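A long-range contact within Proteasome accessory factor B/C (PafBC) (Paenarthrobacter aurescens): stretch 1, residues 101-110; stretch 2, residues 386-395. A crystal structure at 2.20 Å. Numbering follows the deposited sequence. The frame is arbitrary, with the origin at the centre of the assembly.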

ATOM      1  N   LEU A 101       0.913 -10.284  -0.449  1.00 45.87           N
ATOM      2  CA  LEU A 101      -0.386  -9.638  -0.493  1.00 44.99           C
ATOM      3  C   LEU A 101      -0.306  -8.201  -0.013  1.00 48.14           C
ATOM      4  O   LEU A 101      -1.113  -7.359  -0.414  1.00 51.96           O
ATOM      5  N   LEU A 102       0.621  -7.928   0.898  1.00 48.55           N
ATOM      6  CA  LEU A 102       0.826  -6.590   1.427  1.00 46.57           C
ATOM      7  C   LEU A 102       1.361  -5.633   0.369  1.00 49.04           C
ATOM      8  O   LEU A 102       0.912  -4.487   0.265  1.00 51.07           O
ATOM      9  N   LEU A 103       2.272  -6.108  -0.464  1.00 42.43           N
ATOM     10  CA  LEU A 103       2.781  -5.270  -1.538  1.00 42.28           C
ATOM     11  C   LEU A 103       1.667  -5.040  -2.552  1.00 40.81           C
ATOM     12  O   LEU A 103       1.499  -3.934  -3.052  1.00 39.52           O
ATOM     13  N   ALA A 104       0.882  -6.087  -2.827  1.00 35.68           N
ATOM     14  CA  ALA A 104      -0.213  -5.963  -3.768  1.00 38.36           C
ATOM     15  C   ALA A 104      -1.220  -4.903  -3.317  1.00 39.97           C
ATOM     16  O   ALA A 104      -1.742  -4.146  -4.128  1.00 33.36           O
ATOM     17  N   ALA A 105      -1.527  -4.863  -2.033  1.00 41.56           N
ATOM     18  CA  ALA A 105      -2.489  -3.880  -1.541  1.00 40.10           C
ATOM     19  C   ALA A 105      -1.956  -2.484  -1.714  1.00 40.96           C
ATOM     20  O   ALA A 105      -2.727  -1.547  -1.977  1.00 42.55           O
ATOM     21  N   GLN A 106      -0.624  -2.322  -1.609  1.00 40.68           N
ATOM     22  CA  GLN A 106      -0.064  -1.012  -1.857  1.00 39.07           C
ATOM     23  C   GLN A 106      -0.205  -0.626  -3.309  1.00 41.59           C
ATOM     24  O   GLN A 106      -0.421   0.564  -3.634  1.00 42.31           O
ATOM     25  N   LEU A 107      -0.041  -1.595  -4.225  1.00 40.74           N
ATOM     26  CA  LEU A 107      -0.210  -1.207  -5.633  1.00 42.12           C
ATOM     27  C   LEU A 107      -1.647  -0.810  -5.921  1.00 35.24           C
ATOM     28  O   LEU A 107      -1.891   0.134  -6.666  1.00 36.14           O
ATOM     29  N   TRP A 108      -2.610  -1.563  -5.367  1.00 35.42           N
ATOM     30  CA  TRP A 108      -4.016  -1.282  -5.625  1.00 37.83           C
ATOM     31  C   TRP A 108      -4.344   0.144  -5.196  1.00 39.82           C
ATOM     32  O   TRP A 108      -5.027   0.896  -5.907  1.00 40.92           O
ATOM     33  N   GLU A 109      -3.875   0.510  -3.998  1.00 43.21           N
ATOM     34  CA  GLU A 109      -4.156   1.825  -3.454  1.00 47.73           C
ATOM     35  C   GLU A 109      -3.671   2.910  -4.396  1.00 43.00           C
ATOM     36  O   GLU A 109      -4.414   3.856  -4.677  1.00 46.82           O
ATOM     37  N   ARG A 110      -2.468   2.751  -4.983  1.00 41.16           N
ATOM     38  CA  ARG A 110      -2.019   3.775  -5.945  1.00 43.61           C
ATOM     39  C   ARG A 110      -2.897   3.790  -7.178  1.00 44.62           C
ATOM     40  O   ARG A 110      -3.210   4.857  -7.733  1.00 49.37           O
ATOM     41  N   LYS A 386      11.321  -0.934   4.613  1.00 36.74           N
ATOM     42  CA  LYS A 386      10.348   0.030   5.135  1.00 37.75           C
ATOM     43  C   LYS A 386       9.167   0.182   4.175  1.00 36.52           C
ATOM     44  O   LYS A 386       8.025   0.305   4.610  1.00 39.34           O
ATOM     45  N   ILE A 387       9.424   0.209   2.866  1.00 38.92           N
ATOM     46  CA  ILE A 387       8.320   0.267   1.907  1.00 34.40           C
ATOM     47  C   ILE A 387       7.451  -0.967   2.046  1.00 36.78           C
ATOM     48  O   ILE A 387       6.218  -0.884   2.065  1.00 38.98           O
ATOM     49  N   LEU A 388       8.087  -2.136   2.181  1.00 36.40           N
ATOM     50  CA  LEU A 388       7.352  -3.385   2.148  1.00 39.95           C
ATOM     51  C   LEU A 388       6.557  -3.626   3.442  1.00 44.64           C
ATOM     52  O   LEU A 388       5.369  -3.984   3.392  1.00 43.48           O
ATOM     53  N   ILE A 389       7.187  -3.475   4.607  1.00 42.78           N
ATOM     54  CA  ILE A 389       6.566  -3.957   5.845  1.00 40.05           C
ATOM     55  C   ILE A 389       6.379  -2.882   6.893  1.00 38.40           C
ATOM     56  O   ILE A 389       5.911  -3.199   7.986  1.00 45.99           O
ATOM     57  N   CYS A 390       6.805  -1.646   6.646  1.00 36.38           N
ATOM     58  CA  CYS A 390       6.661  -0.546   7.607  1.00 43.31           C
ATOM     59  C   CYS A 390       5.772   0.553   7.063  1.00 46.55           C
ATOM     60  O   CYS A 390       5.908   1.719   7.446  1.00 50.55           O
ATOM     61  N   SER A 391       4.894   0.210   6.134  1.00 48.34           N
ATOM     62  CA  SER A 391       4.056   1.185   5.471  1.00 45.62           C
ATOM     63  C   SER A 391       2.640   1.072   5.918  1.00 44.18           C
ATOM     64  O   SER A 391       1.776   1.715   5.320  1.00 44.72           O
ATOM     65  N   GLY A 392       2.382   0.255   6.931  1.00 44.60           N
ATOM     66  CA  GLY A 392       1.045   0.120   7.423  1.00 49.46           C
ATOM     67  C   GLY A 392       0.327  -0.890   6.570  1.00 59.74           C
ATOM     68  O   GLY A 392       0.890  -1.512   5.659  1.00 59.65           O
ATOM     69  N   LEU A 393      -0.940  -1.105   6.934  1.00 63.15           N
ATOM     70  CA  LEU A 393      -1.814  -2.069   6.281  1.00 62.48           C
ATOM     71  C   LEU A 393      -2.849  -1.286   5.486  1.00 65.62           C
ATOM     72  O   LEU A 393      -3.569  -0.466   6.076  1.00 67.93           O
ATOM     73  N   PRO A 394      -2.929  -1.428   4.169  1.00 65.10           N
ATOM     74  CA  PRO A 394      -3.993  -0.736   3.436  1.00 65.48           C
ATOM     75  C   PRO A 394      -5.366  -1.236   3.879  1.00 66.02           C
ATOM     76  O   PRO A 394      -5.518  -2.251   4.575  1.00 62.89           O
ATOM     77  N   GLU A 395      -6.391  -0.541   3.407  1.00 65.08           N
ATOM     78  CA  GLU A 395      -7.733  -1.001   3.698  1.00 71.01           C
ATOM     79  C   GLU A 395      -7.997  -2.305   2.965  1.00 68.45           C
ATOM     80  O   GLU A 395      -7.438  -2.574   1.898  1.00 67.66           O
TER

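Stretch 1 is helical throughout, part of a helix that extends beyond both of its ends. Stretch 2 begins as the last part of a helix and continues as loop. The two lie at least 281 residues apart in sequence wherever they touch, and together they bury 486 Å². The contact is mostly apolar, with one hydrogen bond across it.

Lys386 starts stretch 2 out of reach of the other stretch. Its NZ is hydrogen-bonded elsewhere in the structure.

Ile387 supplies the polar partner. Gln106 NE2 donates to Ile387 O at 2.8 Å, with an angle of 155° at the hydrogen. The CA-to-CB bond of Gln106 points sideways, but chi1 m and chi2 t carry the amide nearer to stretch 2. Gln106 OE1 lies 3.3 Å from Ile387 O, but both are acceptors and no bond forms. The Ile387 side chain, chi1 m and chi2 t, starts sideways and its end leads away. Its CG2 still comes within 4.0 Å of Gln106 OE1.

Leu388 also starts sideways, but its end comes nearer. With chi1 t and chi2 p, it places CD1 4.0 Å from Leu103 CB. Leu103 is itself t, p and points sideways. The backbone takes part too: Leu388 O lies 3.4 Å from Leu102 CG.

Ile389 points away, with chi1 p and chi2 t. Its contact is through the backbone, where CA is 4.4 Å from Leu102 CD2. Cys390 is the first residue to leave helical angles. Its CA-to-CB bond also points away, chi1 is m, and the side chain makes no contact, while its N bonds back to Lys386 O at 3.1 Å.

Ser391 points toward stretch 1, and its CB is 4.0 Å from Gln106 OE1. With chi1 m, its hydroxyl turns back to the end of its own helix. OG is 3.1 Å from Lys386 O and 2.9 Å from Ile387 O.

Gly392 has phi/psi of 84/180. A CB here would jam against the carbonyl O of Ser391, so the backbone itself calls for glycine. Its own O touches Leu102 CD1 at 3.7 Å.

Leu393, chi1 m and chi2 t, starts away from stretch 1, but its end comes nearer. Its CD2 meets Leu102 CD1 at 4.2 Å. Leu102 points toward stretch 2 as a t, p rotamer, and its side chain spans contacts from Leu388 to Pro394.

Pro394 points toward stretch 1 and has the largest covered area of any residue here, 86 Å². Its ring is C-gamma exo. Pro394 CG packs 3.5 Å from Ala105 CB; the CA-to-CB bond of Ala105 points toward stretch 2. Pro394 CD lies 3.9 Å from Leu102 CD1, and CG is 4.0 Å from Gln106 N. Glu109, t, t, points toward stretch 2 and brings OE1 within 4.0 Å of Pro394 CB. Its OE2 is hydrogen-bonded elsewhere in the structure.

Glu395 is poorly ordered, points sideways and makes no contact.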

ATOM      1  CB  LEU A 101      -1.350 -10.454   0.351  1.00 41.15           C
ATOM      2  CG  LEU A 101      -2.795 -10.196   0.063  1.00 41.77           C
ATOM      3  CD1 LEU A 101      -3.033 -10.597  -1.351  1.00 38.66           C
ATOM      4  CD2 LEU A 101      -3.557 -11.018   1.009  1.00 40.68           C
ATOM      5  CB  LEU A 102       1.814  -6.694   2.579  1.00 50.80           C
ATOM      6  CG  LEU A 102       2.284  -5.460   3.304  1.00 53.47           C
ATOM      7  CD1 LEU A 102       1.094  -4.546   3.532  1.00 55.76           C
ATOM      8  CD2 LEU A 102       2.862  -5.953   4.663  1.00 52.07           C
ATOM      9  CB  LEU A 103       4.021  -5.935  -2.163  1.00 36.77           C
ATOM     10  CG  LEU A 103       4.722  -5.143  -3.223  1.00 39.52           C
ATOM     11  CD1 LEU A 103       5.016  -3.766  -2.758  1.00 37.42           C
ATOM     12  CD2 LEU A 103       6.008  -5.913  -3.695  1.00 37.95           C
ATOM     13  CB  ALA A 104      -0.913  -7.330  -3.908  1.00 37.81           C
ATOM     14  CB  ALA A 105      -2.810  -4.160  -0.046  1.00 40.25           C
ATOM     15  CB  GLN A 106       1.410  -0.974  -1.458  1.00 48.18           C
ATOM     16  CG  GLN A 106       1.658  -1.061   0.038  1.00 53.46           C
ATOM     17  CD  GLN A 106       3.165  -0.851   0.387  1.00 54.75           C
ATOM     18  OE1 GLN A 106       3.749   0.228   0.106  1.00 56.62           O
ATOM     19  NE2 GLN A 106       3.775  -1.853   1.020  1.00 48.90           N
ATOM     20  CB  LEU A 107       0.215  -2.342  -6.562  1.00 40.47           C
ATOM     21  CG  LEU A 107       1.694  -2.774  -6.437  1.00 45.34           C
ATOM     22  CD1 LEU A 107       2.012  -3.643  -7.622  1.00 43.84           C
ATOM     23  CD2 LEU A 107       2.751  -1.583  -6.350  1.00 40.58           C
ATOM     24  CB  TRP A 108      -4.911  -2.274  -4.855  1.00 36.82           C
ATOM     25  CG  TRP A 108      -6.291  -1.680  -4.715  1.00 38.65           C
ATOM     26  CD1 TRP A 108      -6.842  -1.144  -3.598  1.00 40.01           C
ATOM     27  CD2 TRP A 108      -7.276  -1.547  -5.754  1.00 41.95           C
ATOM     28  NE1 TRP A 108      -8.107  -0.681  -3.872  1.00 42.81           N
ATOM     29  CE2 TRP A 108      -8.398  -0.922  -5.187  1.00 40.69           C
ATOM     30  CE3 TRP A 108      -7.300  -1.877  -7.115  1.00 48.41           C
ATOM     31  CZ2 TRP A 108      -9.549  -0.616  -5.918  1.00 48.17           C
ATOM     32  CZ3 TRP A 108      -8.459  -1.588  -7.861  1.00 50.64           C
ATOM     33  CH2 TRP A 108      -9.574  -0.957  -7.251  1.00 51.77           C
ATOM     34  CB  GLU A 109      -3.512   1.942  -2.064  1.00 55.71           C
ATOM     35  CG  GLU A 109      -3.463   3.348  -1.519  1.00 64.14           C
ATOM     36  CD  GLU A 109      -3.189   3.375  -0.021  1.00 69.16           C
ATOM     37  OE1 GLU A 109      -3.935   2.757   0.771  1.00 72.38           O
ATOM     38  OE2 GLU A 109      -2.189   3.989   0.364  1.00 73.24           O
ATOM     39  CB  ARG A 110      -0.550   3.574  -6.357  1.00 49.76           C
ATOM     40  CG  ARG A 110       0.445   3.753  -5.219  1.00 48.58           C
ATOM     41  CD  ARG A 110       1.834   3.828  -5.738  1.00 48.32           C
ATOM     42  NE  ARG A 110       2.043   5.020  -6.582  1.00 48.93           N
ATOM     43  CZ  ARG A 110       2.388   6.224  -6.116  1.00 51.02           C
ATOM     44  NH1 ARG A 110       2.554   6.421  -4.812  1.00 52.24           N
ATOM     45  NH2 ARG A 110       2.511   7.229  -6.946  1.00 51.38           N
ATOM     46  CB  LYS A 386      11.019   1.398   5.379  1.00 39.89           C
ATOM     47  CG  LYS A 386      11.942   1.441   6.669  1.00 42.39           C
ATOM     48  CD  LYS A 386      12.918   2.665   6.625  1.00 41.20           C
ATOM     49  CE  LYS A 386      12.225   4.043   6.340  1.00 45.09           C
ATOM     50  NZ  LYS A 386      13.283   5.119   6.118  1.00 49.95           N
ATOM     51  CB  ILE A 387       8.859   0.378   0.468  1.00 35.73           C
ATOM     52  CG1 ILE A 387       9.513   1.741   0.260  1.00 35.35           C
ATOM     53  CG2 ILE A 387       7.663   0.180  -0.541  1.00 38.12           C
ATOM     54  CD1 ILE A 387      10.493   1.745  -0.873  1.00 35.92           C
ATOM     55  CB  LEU A 388       8.322  -4.566   1.913  1.00 34.38           C
ATOM     56  CG  LEU A 388       7.697  -5.974   1.963  1.00 35.48           C
ATOM     57  CD1 LEU A 388       6.750  -6.079   0.768  1.00 39.83           C
ATOM     58  CD2 LEU A 388       8.746  -7.101   1.863  1.00 36.51           C
ATOM     59  CB  ILE A 389       7.365  -5.120   6.476  1.00 42.20           C
ATOM     60  CG1 ILE A 389       8.752  -4.626   6.890  1.00 45.51           C
ATOM     61  CG2 ILE A 389       7.467  -6.324   5.624  1.00 39.66           C
ATOM     62  CD1 ILE A 389       9.513  -5.683   7.663  1.00 48.21           C
ATOM     63  CB  CYS A 390       8.035   0.049   8.002  1.00 43.48           C
ATOM     64  SG  CYS A 390       9.233  -1.205   8.586  1.00 50.86           S
ATOM     65  CB  SER A 391       4.116   1.044   3.954  1.00 48.95           C
ATOM     66  OG  SER A 391       5.374   1.474   3.524  1.00 53.88           O
ATOM     67  CB  LEU A 393      -2.486  -2.985   7.310  1.00 61.75           C
ATOM     68  CG  LEU A 393      -1.450  -3.658   8.238  1.00 61.28           C
ATOM     69  CD1 LEU A 393      -2.083  -4.643   9.175  1.00 63.17           C
ATOM     70  CD2 LEU A 393      -0.308  -4.351   7.469  1.00 57.91           C
ATOM     71  CB  PRO A 394      -3.689  -1.037   1.958  1.00 66.09           C
ATOM     72  CG  PRO A 394      -2.219  -1.324   1.915  1.00 63.78           C
ATOM     73  CD  PRO A 394      -1.915  -2.016   3.262  1.00 64.22           C
ATOM     74  CB  GLU A 395      -8.778   0.033   3.287  1.00 76.58           C
ATOM     75  CG  GLU A 395     -10.105  -0.205   3.989  1.00 83.37           C
ATOM     76  CD  GLU A 395     -11.256  -0.334   3.004  1.00 89.31           C
ATOM     77  OE1 GLU A 395     -12.017   0.647   2.852  1.00 91.78           O
ATOM     78  OE2 GLU A 395     -11.381  -1.403   2.362  1.00 91.00           O
TER